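Side-chain contacts in aspartate aminotransferase (Plasmodium falciparum, PDB 3K7Y), which probably catalyses the pyridoxal phosphate-dependent transfer of an amino group from L-aspartate to 2-oxoglutarate, yielding oxaloacetate and L-glutamate: residues Q180-C183 against V189-E192; I159-F164 against E193-E198; N150-N155 against N185-N190; A215-G220 against E226-I231. All coordinates share one frame; numbering follows the deposited sequence.

Contact 1: Q180-C183 against V189-E192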
# COMPACT_ATOMS: atom_id res chain seq x y z
N GLN A 180 10.17 -0.52 21.32
CA GLN A 180 10.52 -1.85 20.85
C GLN A 180 10.94 -2.60 22.10
O GLN A 180 11.99 -2.31 22.68
CB GLN A 180 11.69 -1.81 19.87
CG GLN A 180 11.47 -1.02 18.63
CD GLN A 180 12.63 -1.20 17.67
OE1 GLN A 180 13.34 -0.24 17.35
NE2 GLN A 180 12.82 -2.43 17.19
N ILE A 181 10.10 -3.54 22.51
CA ILE A 181 10.29 -4.23 23.77
C ILE A 181 11.07 -5.52 23.62
O ILE A 181 11.54 -6.08 24.61
CB ILE A 181 8.95 -4.57 24.38
CG1 ILE A 181 8.18 -5.51 23.45
CG2 ILE A 181 8.18 -3.31 24.66
CD1 ILE A 181 6.85 -5.88 23.96
N SER A 182 11.19 -5.99 22.39
CA SER A 182 11.82 -7.27 22.11
C SER A 182 12.45 -7.20 20.73
O SER A 182 12.00 -6.45 19.89
CB SER A 182 10.78 -8.39 22.19
OG SER A 182 11.36 -9.66 21.96
N CYS A 183 13.52 -7.97 20.54
CA CYS A 183 14.27 -8.03 19.28
C CYS A 183 14.70 -6.68 18.71
O CYS A 183 14.76 -6.51 17.49
CB CYS A 183 13.50 -8.83 18.24
SG CYS A 183 13.23 -10.50 18.81
N VAL A 189 18.46 -6.02 21.98
CA VAL A 189 18.40 -6.19 23.42
C VAL A 189 16.94 -6.06 23.85
O VAL A 189 16.33 -5.03 23.60
CB VAL A 189 19.25 -5.07 24.13
CG1 VAL A 189 19.16 -5.18 25.62
CG2 VAL A 189 20.71 -5.13 23.71
N ASN A 190 16.36 -7.10 24.46
CA ASN A 190 14.96 -7.04 24.94
C ASN A 190 14.83 -6.66 26.43
O ASN A 190 15.75 -6.89 27.21
CB ASN A 190 14.12 -8.30 24.60
CG ASN A 190 14.98 -9.54 24.27
OD1 ASN A 190 16.10 -9.43 23.77
ND2 ASN A 190 14.43 -10.72 24.54
N ILE A 191 13.69 -6.06 26.80
CA ILE A 191 13.42 -5.62 28.18
C ILE A 191 13.14 -6.81 29.12
O ILE A 191 12.15 -7.51 28.91
CB ILE A 191 12.21 -4.63 28.23
CG1 ILE A 191 12.52 -3.37 27.42
CG2 ILE A 191 11.84 -4.26 29.68
CD1 ILE A 191 11.30 -2.56 27.02
N GLU A 192 13.98 -7.02 30.13
CA GLU A 192 13.80 -8.13 31.10
C GLU A 192 12.52 -7.97 31.95
O GLU A 192 12.17 -6.85 32.35
CB GLU A 192 15.01 -8.22 32.03
CG GLU A 192 16.36 -8.29 31.32
CD GLU A 192 17.54 -7.98 32.25
OE1 GLU A 192 17.36 -7.22 33.24
OE2 GLU A 192 18.65 -8.49 31.98

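Contact 2: I159-F164 against E193-E198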
# COMPACT_ATOMS: atom_id res chain seq x y z
N ILE A 159 20.73 -2.49 28.16
CA ILE A 159 19.88 -1.33 28.45
C ILE A 159 20.36 -0.69 29.75
O ILE A 159 20.78 -1.38 30.67
CB ILE A 159 18.40 -1.73 28.58
CG1 ILE A 159 17.90 -2.29 27.26
CG2 ILE A 159 17.55 -0.55 28.99
CD1 ILE A 159 16.84 -3.31 27.44
N ASN A 160 20.30 0.63 29.81
CA ASN A 160 20.58 1.34 31.02
C ASN A 160 19.22 1.62 31.65
O ASN A 160 18.61 2.67 31.39
CB ASN A 160 21.29 2.63 30.68
CG ASN A 160 21.75 3.39 31.88
OD1 ASN A 160 21.01 3.55 32.87
ND2 ASN A 160 22.97 3.90 31.82
N TYR A 161 18.73 0.68 32.45
CA TYR A 161 17.36 0.73 32.97
C TYR A 161 17.17 1.88 33.95
O TYR A 161 16.04 2.24 34.27
CB TYR A 161 16.96 -0.58 33.63
CG TYR A 161 16.94 -1.80 32.73
CD1 TYR A 161 15.74 -2.25 32.16
CD2 TYR A 161 18.10 -2.52 32.47
CE1 TYR A 161 15.71 -3.38 31.34
CE2 TYR A 161 18.08 -3.65 31.66
CZ TYR A 161 16.88 -4.08 31.09
OH TYR A 161 16.88 -5.20 30.27
N ASP A 162 18.28 2.46 34.41
CA ASP A 162 18.23 3.53 35.40
C ASP A 162 17.86 4.83 34.72
O ASP A 162 16.92 5.51 35.15
CB ASP A 162 19.59 3.69 36.10
CG ASP A 162 20.08 2.39 36.75
OD1 ASP A 162 19.97 1.30 36.12
OD2 ASP A 162 20.59 2.45 37.89
N LEU A 163 18.60 5.16 33.66
CA LEU A 163 18.37 6.37 32.87
C LEU A 163 17.15 6.25 31.94
O LEU A 163 16.52 7.25 31.62
CB LEU A 163 19.62 6.72 32.05
CG LEU A 163 20.86 7.17 32.81
CD1 LEU A 163 22.08 7.06 31.92
CD2 LEU A 163 20.72 8.59 33.33
N PHE A 164 16.82 5.04 31.51
CA PHE A 164 15.63 4.83 30.70
C PHE A 164 14.33 5.22 31.45
O PHE A 164 13.49 5.95 30.91
CB PHE A 164 15.60 3.39 30.16
CG PHE A 164 14.25 2.95 29.61
CD1 PHE A 164 13.53 3.75 28.73
CD2 PHE A 164 13.72 1.71 29.96
CE1 PHE A 164 12.28 3.34 28.22
CE2 PHE A 164 12.48 1.29 29.46
CZ PHE A 164 11.76 2.10 28.59
N GLU A 193 11.84 -9.07 32.26
CA GLU A 193 10.62 -8.97 33.07
C GLU A 193 10.86 -8.30 34.41
O GLU A 193 9.93 -7.70 34.97
CB GLU A 193 9.95 -10.33 33.33
CG GLU A 193 10.06 -11.35 32.22
CD GLU A 193 9.32 -12.64 32.55
OE1 GLU A 193 8.56 -12.68 33.55
OE2 GLU A 193 9.51 -13.62 31.79
N LYS A 194 12.08 -8.42 34.93
CA LYS A 194 12.44 -7.79 36.20
C LYS A 194 11.84 -6.38 36.31
O LYS A 194 11.45 -5.94 37.40
CB LYS A 194 13.97 -7.69 36.38
CG LYS A 194 14.76 -8.91 35.97
CD LYS A 194 16.23 -8.75 36.33
CE LYS A 194 16.98 -10.07 36.11
NZ LYS A 194 18.43 -9.93 36.40
N TYR A 195 11.74 -5.69 35.16
CA TYR A 195 11.38 -4.27 35.09
C TYR A 195 9.97 -3.91 34.60
O TYR A 195 9.53 -2.77 34.78
CB TYR A 195 12.39 -3.53 34.23
CG TYR A 195 13.77 -3.54 34.80
CD1 TYR A 195 14.18 -2.55 35.69
CD2 TYR A 195 14.68 -4.53 34.44
CE1 TYR A 195 15.47 -2.56 36.21
CE2 TYR A 195 15.97 -4.55 34.94
CZ TYR A 195 16.36 -3.56 35.83
OH TYR A 195 17.65 -3.58 36.34
N PHE A 196 9.26 -4.86 33.99
CA PHE A 196 7.91 -4.59 33.51
C PHE A 196 7.10 -3.80 34.55
O PHE A 196 6.68 -2.69 34.28
CB PHE A 196 7.15 -5.87 33.13
CG PHE A 196 7.76 -6.64 31.98
CD1 PHE A 196 7.29 -7.91 31.67
CD2 PHE A 196 8.80 -6.12 31.22
CE1 PHE A 196 7.83 -8.63 30.62
CE2 PHE A 196 9.33 -6.84 30.16
CZ PHE A 196 8.85 -8.11 29.87
N ASP A 197 6.94 -4.37 35.75
CA ASP A 197 6.03 -3.81 36.75
C ASP A 197 6.31 -2.35 37.08
O ASP A 197 5.38 -1.57 37.30
CB ASP A 197 6.05 -4.63 38.05
CG ASP A 197 5.98 -6.12 37.80
OD1 ASP A 197 7.00 -6.71 37.35
OD2 ASP A 197 4.91 -6.70 38.08
N GLU A 198 7.58 -1.98 37.14
CA GLU A 198 7.90 -0.60 37.46
C GLU A 198 7.31 0.30 36.37
O GLU A 198 6.56 1.23 36.67
CB GLU A 198 9.40 -0.39 37.62
CG GLU A 198 9.77 0.77 38.53
CD GLU A 198 11.28 0.95 38.70
OE1 GLU A 198 11.74 2.12 38.79
OE2 GLU A 198 12.01 -0.07 38.74

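Contact 3: N150-N155 against N185-N190. With PLP (pyridoxal-5'-phosphate), chain B.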
# COMPACT_ATOMS: atom_id res chain seq x y z
N ASN A 150 16.89 8.12 26.69
CA ASN A 150 18.03 7.25 27.01
C ASN A 150 17.61 5.81 26.95
O ASN A 150 16.51 5.48 27.36
CB ASN A 150 18.50 7.47 28.45
CG ASN A 150 19.18 8.79 28.66
OD1 ASN A 150 20.31 8.99 28.23
ND2 ASN A 150 18.50 9.69 29.37
N PHE A 151 18.49 4.93 26.49
CA PHE A 151 18.13 3.53 26.47
C PHE A 151 19.33 2.60 26.54
O PHE A 151 19.75 2.19 27.61
CB PHE A 151 17.28 3.23 25.23
CG PHE A 151 16.59 1.91 25.29
CD1 PHE A 151 15.50 1.73 26.11
CD2 PHE A 151 17.02 0.86 24.49
CE1 PHE A 151 14.84 0.52 26.17
CE2 PHE A 151 16.38 -0.37 24.55
CZ PHE A 151 15.28 -0.55 25.39
N PHE A 152 19.86 2.27 25.37
CA PHE A 152 20.96 1.36 25.25
C PHE A 152 22.19 1.99 25.88
O PHE A 152 22.44 3.18 25.69
CB PHE A 152 21.18 1.11 23.77
CG PHE A 152 22.27 0.18 23.48
CD1 PHE A 152 22.10 -1.18 23.63
CD2 PHE A 152 23.47 0.65 23.01
CE1 PHE A 152 23.12 -2.06 23.34
CE2 PHE A 152 24.49 -0.22 22.72
CZ PHE A 152 24.31 -1.58 22.89
N ASP A 153 22.94 1.20 26.67
CA ASP A 153 24.18 1.71 27.28
C ASP A 153 25.36 1.31 26.43
O ASP A 153 25.61 0.13 26.20
CB ASP A 153 24.38 1.23 28.72
CG ASP A 153 25.60 1.86 29.37
OD1 ASP A 153 26.74 1.48 29.02
OD2 ASP A 153 25.42 2.77 30.22
N TYR A 154 26.07 2.32 25.95
CA TYR A 154 27.00 2.10 24.86
C TYR A 154 28.28 1.44 25.33
O TYR A 154 28.93 0.74 24.56
CB TYR A 154 27.26 3.39 24.08
CG TYR A 154 26.35 3.55 22.87
CD1 TYR A 154 26.77 3.14 21.61
CD2 TYR A 154 25.07 4.09 22.98
CE1 TYR A 154 25.95 3.27 20.49
CE2 TYR A 154 24.24 4.22 21.86
CZ TYR A 154 24.69 3.81 20.62
OH TYR A 154 23.89 3.93 19.50
N ASN A 155 28.62 1.64 26.61
CA ASN A 155 29.82 1.03 27.15
C ASN A 155 29.59 -0.30 27.85
O ASN A 155 30.40 -1.21 27.71
CB ASN A 155 30.64 2.00 27.98
CG ASN A 155 31.63 2.77 27.13
OD1 ASN A 155 31.27 3.67 26.38
ND2 ASN A 155 32.90 2.38 27.22
N ASN A 185 15.67 -3.33 17.11
CA ASN A 185 16.38 -2.97 15.89
C ASN A 185 16.86 -1.52 15.95
O ASN A 185 16.05 -0.60 15.90
CB ASN A 185 15.47 -3.19 14.68
CG ASN A 185 16.15 -2.88 13.36
OD1 ASN A 185 17.15 -2.17 13.31
ND2 ASN A 185 15.59 -3.41 12.28
N PRO A 186 18.19 -1.30 16.02
CA PRO A 186 19.32 -2.24 15.92
C PRO A 186 19.84 -2.97 17.18
O PRO A 186 20.43 -4.04 17.03
CB PRO A 186 20.44 -1.37 15.36
CG PRO A 186 20.15 -0.03 15.91
CD PRO A 186 18.65 0.11 16.02
N CYS A 187 19.66 -2.41 18.38
CA CYS A 187 20.28 -2.97 19.63
C CYS A 187 20.25 -4.48 19.84
O CYS A 187 21.21 -5.04 20.32
CB CYS A 187 19.70 -2.31 20.87
SG CYS A 187 19.97 -0.56 20.81
N SER A 188 19.14 -5.13 19.50
CA SER A 188 19.00 -6.57 19.68
C SER A 188 18.96 -6.93 21.15
O SER A 188 19.37 -8.02 21.54
CB SER A 188 20.14 -7.31 18.98
OG SER A 188 20.48 -6.69 17.76
N VAL A 189 18.46 -6.02 21.98
CA VAL A 189 18.40 -6.19 23.42
C VAL A 189 16.94 -6.06 23.85
O VAL A 189 16.33 -5.03 23.60
CB VAL A 189 19.25 -5.07 24.13
CG1 VAL A 189 19.16 -5.18 25.62
CG2 VAL A 189 20.71 -5.13 23.71
N ASN A 190 16.36 -7.10 24.46
CA ASN A 190 14.96 -7.04 24.94
C ASN A 190 14.83 -6.66 26.43
O ASN A 190 15.75 -6.89 27.21
CB ASN A 190 14.12 -8.30 24.60
CG ASN A 190 14.98 -9.54 24.27
OD1 ASN A 190 16.10 -9.43 23.77
ND2 ASN A 190 14.43 -10.72 24.54
N1 PLP B . 9.67 -1.94 12.72
C2 PLP B . 10.90 -2.52 12.90
C2A PLP B . 11.57 -2.37 14.21
C3 PLP B . 11.48 -3.24 11.86
O3 PLP B . 12.70 -3.84 12.04
C4 PLP B . 10.81 -3.36 10.64
C4A PLP B . 11.41 -4.27 9.61
O4A PLP B . 11.04 -5.45 9.57
C5 PLP B . 9.54 -2.78 10.46
C6 PLP B . 8.99 -2.06 11.52
C5A PLP B . 8.74 -2.84 9.16
O4P PLP B . 8.55 -4.11 8.57
P PLP B . 7.87 -4.26 7.11
O1P PLP B . 7.17 -5.59 6.97
O2P PLP B . 8.94 -4.27 6.06
O3P PLP B . 6.87 -3.14 6.95

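Contact 4: A215-G220 against E226-I231. With PLP (pyridoxal-5'-phosphate), chain B.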
# COMPACT_ATOMS: atom_id res chain seq x y z
N ALA A 215 7.89 -6.20 15.18
CA ALA A 215 8.30 -6.77 13.90
C ALA A 215 8.76 -8.22 13.95
O ALA A 215 8.80 -8.90 12.92
CB ALA A 215 9.35 -5.94 13.29
N TYR A 216 9.10 -8.72 15.15
CA TYR A 216 9.66 -10.07 15.27
C TYR A 216 9.13 -10.88 16.45
O TYR A 216 9.90 -11.28 17.33
CB TYR A 216 11.19 -10.02 15.39
CG TYR A 216 11.88 -9.04 14.47
CD1 TYR A 216 12.23 -9.41 13.18
CD2 TYR A 216 12.20 -7.76 14.91
CE1 TYR A 216 12.87 -8.52 12.34
CE2 TYR A 216 12.83 -6.86 14.06
CZ TYR A 216 13.16 -7.25 12.78
OH TYR A 216 13.78 -6.38 11.93
N GLN A 217 7.82 -11.15 16.48
CA GLN A 217 7.31 -12.06 17.50
C GLN A 217 7.96 -13.41 17.23
O GLN A 217 7.82 -13.96 16.13
CB GLN A 217 5.79 -12.19 17.46
CG GLN A 217 5.05 -11.47 18.58
CD GLN A 217 3.70 -12.13 18.90
OE1 GLN A 217 2.96 -12.51 18.01
NE2 GLN A 217 3.40 -12.25 20.18
N GLY A 218 8.70 -13.93 18.21
CA GLY A 218 9.23 -15.29 18.12
C GLY A 218 10.72 -15.42 17.82
O GLY A 218 11.21 -16.53 17.54
N PHE A 219 11.43 -14.30 17.90
CA PHE A 219 12.87 -14.28 17.67
C PHE A 219 13.69 -14.00 18.93
O PHE A 219 14.86 -14.35 19.01
CB PHE A 219 13.21 -13.29 16.57
CG PHE A 219 12.80 -13.76 15.21
CD1 PHE A 219 13.59 -14.66 14.50
CD2 PHE A 219 11.63 -13.30 14.62
CE1 PHE A 219 13.22 -15.10 13.23
CE2 PHE A 219 11.25 -13.73 13.34
CZ PHE A 219 12.04 -14.63 12.65
N GLY A 220 13.05 -13.40 19.92
CA GLY A 220 13.72 -13.07 21.17
C GLY A 220 13.80 -14.26 22.10
O GLY A 220 14.72 -14.37 22.92
N GLU A 226 6.15 -15.23 24.87
CA GLU A 226 7.12 -14.54 25.75
C GLU A 226 7.39 -13.13 25.23
O GLU A 226 7.17 -12.15 25.94
CB GLU A 226 8.44 -15.32 25.88
CG GLU A 226 8.55 -16.34 27.03
CD GLU A 226 10.02 -16.65 27.43
OE1 GLU A 226 10.65 -15.76 28.06
OE2 GLU A 226 10.54 -17.77 27.14
N ASP A 227 7.84 -13.04 23.97
CA ASP A 227 8.25 -11.79 23.32
C ASP A 227 7.29 -10.62 23.48
O ASP A 227 7.68 -9.46 23.33
CB ASP A 227 8.47 -12.03 21.83
CG ASP A 227 9.73 -12.81 21.55
OD1 ASP A 227 10.58 -12.95 22.46
OD2 ASP A 227 9.88 -13.29 20.41
N VAL A 228 6.04 -10.94 23.79
CA VAL A 228 4.98 -9.95 23.84
C VAL A 228 4.38 -9.84 25.26
O VAL A 228 3.24 -9.39 25.43
CB VAL A 228 3.93 -10.28 22.75
CG1 VAL A 228 2.72 -11.02 23.32
CG2 VAL A 228 3.53 -9.04 22.00
N LEU A 229 5.15 -10.21 26.27
CA LEU A 229 4.64 -10.23 27.65
C LEU A 229 4.24 -8.85 28.16
O LEU A 229 3.16 -8.70 28.74
CB LEU A 229 5.61 -10.90 28.64
CG LEU A 229 5.19 -10.97 30.12
CD1 LEU A 229 3.79 -11.53 30.33
CD2 LEU A 229 6.20 -11.77 30.91
N LEU A 230 5.10 -7.85 27.95
CA LEU A 230 4.83 -6.53 28.49
C LEU A 230 3.45 -6.09 28.07
O LEU A 230 2.71 -5.51 28.87
CB LEU A 230 5.84 -5.52 27.99
CG LEU A 230 6.27 -4.42 28.97
CD1 LEU A 230 6.61 -3.19 28.15
CD2 LEU A 230 5.25 -4.07 30.06
N ILE A 231 3.10 -6.40 26.82
CA ILE A 231 1.81 -6.01 26.28
C ILE A 231 0.71 -6.68 27.08
O ILE A 231 -0.25 -6.02 27.49
CB ILE A 231 1.69 -6.36 24.78
CG1 ILE A 231 2.61 -5.46 23.97
CG2 ILE A 231 0.26 -6.20 24.30
CD1 ILE A 231 2.73 -5.81 22.51
N1 PLP B . 9.67 -1.94 12.72
C2 PLP B . 10.90 -2.52 12.90
C2A PLP B . 11.57 -2.37 14.21
C3 PLP B . 11.48 -3.24 11.86
O3 PLP B . 12.70 -3.84 12.04
C4 PLP B . 10.81 -3.36 10.64
C4A PLP B . 11.41 -4.27 9.61
O4A PLP B . 11.04 -5.45 9.57
C5 PLP B . 9.54 -2.78 10.46
C6 PLP B . 8.99 -2.06 11.52
C5A PLP B . 8.74 -2.84 9.16
O4P PLP B . 8.55 -4.11 8.57
P PLP B . 7.87 -4.26 7.11
O1P PLP B . 7.17 -5.59 6.97
O2P PLP B . 8.94 -4.27 6.06
O3P PLP B . 6.87 -3.14 6.95

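Contact 1: Q180-C183 against V189-E192
Ile181 and Ile191 meet through both backbone and side chain, where the loop that leaves strand 176-179 folds back on itself before helix 193-206. The backbone N of Ile191 donates to the carbonyl O of Ile181, 3.1 Å away; the bond is nearly straight, 166° at the hydrogen, although the donor is tilted 31° from the carbonyl plane. The side chain of Ile191 then runs past the same oxygen. Ile191 CB and CG1 each lie 4.0 Å from Ile181 O. With CG1 opposite the carbonyl carbon (chi1 -62°) and the chain extended beyond it, the tip, Ile191 CD1, rests 3.8 Å from Ile181 CA and 4.0 Å from Ile181 CG2. Ile181 meets it with this short CG2 branch, set beside its own backbone N, while its longer branch leads away, and the two side chains cross at about a right angle. Next door, Asn190 uses its CB rather than its amide: Asn190 CB lies 3.4 Å from Ile181 O and 3.5 Å from Ser182 CA. Ser182 OG has a weak hydrogen bond with Asp227 OD1, and the Asn190 side chain touches His221 and Arg352. Segment 180-183 also brings Gln180 into the pyridoxal phosphate pocket, beside Tyr132. The neck of the loop is thus closed by a single main-chain hydrogen bond between the two segments, flanked by aliphatic carbon in a largely buried setting. Its polar grip lies in the backbone, while the isoleucine and asparagine side chains contribute van der Waals contact.

Contact 2: I159-F164 against E193-E198
Tyr161 and Tyr195 lay their rings flat against each other in an offset stack. The planes are within 8° of parallel and the centroids 3.9 Å apart, with the closest approach between Tyr161 CD1 and Tyr195 CD2 at 3.4 Å. Tyr195 CE2 lies over the centre of the Tyr161 ring, whereas Tyr161 CD1 sits nearer the rim of the Tyr195 ring. A CH-pi contact accompanies the stack: Tyr161 CB is 3.9 Å from the centroid of the Tyr195 ring, over its face. The first torsions are alike, -63° and -64°, so each ring carbon CG stands opposite its carbonyl carbon, yet the two side chains approach at about a right angle. On its other face, the Tyr161 ring is covered by Ile159 CG2, 3.8 Å above the plane, so the ring is sandwiched.

No hydrogen bond crosses between the two segments; the polar bonds lie beside the stack. Asn160 is the N-cap of helix 161-170: Asn160 OD1 accepts from Leu163 N at 3.0 Å, the donor standing above the carbonyl plane, and more weakly from Asp162 N. The hydroxyl of Tyr161 has a weak bond with Glu192 N. The stack therefore joins the start of helix 161-170 to the N-terminal part of helix 193-206. Beyond it, Phe164 meets Phe151 of strand 145-153 edge-to-face, and Phe196 packs on Leu229 and Leu230 of helix 229-235.

Contact 3: N150-N155 against N185-N190
Cys187 and Phe152 form a sulfur-aromatic contact in the large cofactor-binding domain of this class I aminotransferase, joining strand 145-153 to the loop that follows strand 176-179. The sulfur comes obliquely to the ring: Cys187 SG is 4.1 Å from the centroid of the Phe152 ring and 36° off the ring normal. Cys187 SG nestles against the root of the side chain, 3.6 Å from each of Phe152 CB, CG and CD1. Phe152 holds CG opposite its backbone N (chi1 -179°), which extends the ring across to the loop.

The aliphatic contact is made at the ring edge, where Val189 CG2 lies near the ring plane, 3.9 Å from Phe152 CE1. Valine and phenylalanine side chains cross at about a right angle. Tyr154 lies at the edge too, with Phe152 CD2 over one face of its ring, and Phe357 brings a further ring. Sulfur, methyl and aromatic groups thus hold the phenylalanine in a buried apolar setting.

Polar interactions lie within the loop and at its cofactor end. The peptide bond before Pro186 is cis, and Ser188 OG donates to Pro186 O at 2.7 Å, tying the turn together beside Cys187. Asn185, just ahead of the cis bond, has its OD1 hydrogen-bonded by Arg380 NH1. This leaves the amide nitrogen directed at pyridoxal phosphate: Asn185 ND2 donates to the cofactor's phenolic oxygen O3, on ring carbon C3, over 2.9 Å, in a bond bent to 139° at the hydrogen.

Contact 4: A215-G220 against E226-I231
Asp227 OD2 is gripped by two backbone N-H groups of the facing loop, those of Gly218 and Gly220. Gly218 N approaches on the anti lone pair, away from the other carboxylate oxygen, at 2.6 Å from Asp227 OD2 and with 143° at the hydrogen. Gly220 N comes from the syn side, 28° out of the carboxylate plane, and its bond to Asp227 OD2 is longer, 3.2 Å. The carboxylate reaches the loop because its CG stands opposite the carbonyl carbon, beside the backbone N (chi1 -73°). The second oxygen, Asp227 OD1, lies alongside Gly220, 3.4 Å from Gly220 CA, and has a weak hydrogen bond with Ser182 OG. Two N-H donors on one oxygen would probably help to keep this buried acid charged.

One residue on, Val228 packs against the end of Gln217. The Gln217 chain is extended beyond CG and crosses the valine obliquely, placing Gln217 NE2 3.3 Å from Val228 CB; the nitrogen itself donates to Leu84 O.

The loop so anchored begins at the cofactor. Ala215 CB packs on the pyridine ring, 3.7 Å from the cofactor's C3, and also over the rim of the Tyr216 ring. Tyr216 OH shares a hydrogen bond with the cofactor's O3 at 2.8 Å, and either oxygen could be the donor. A tyrosine hydrogen-bonded to the cofactor's phenolic O3, with a small residue packed on the ring just before it, is the pyridoxal phosphate site of class I aspartate aminotransferases.

The segment after strand 176-179 ties the contacts together. Contact 1 closes the neck of this loop, contact 3 packs the loop's far bend on strand 145-153, and the two share Val189 and Asn190, their centres about 9 Å apart. Contact 4 lies about 8 Å from contact 1, centre to centre, where Cys183 SG packs on Phe219 and Gly220. Contacts 3 and 4 both reach pyridoxal phosphate, bringing Asn185 and Tyr216 to the same oxygen, although their centres are about 16 Å apart. Contact 2 lies away from the cofactor but touches the others: Ile159 CD1 is 3.5 Å from Val189 CG1, and Phe196 CE1 is 3.5 Å from Leu229 CD2.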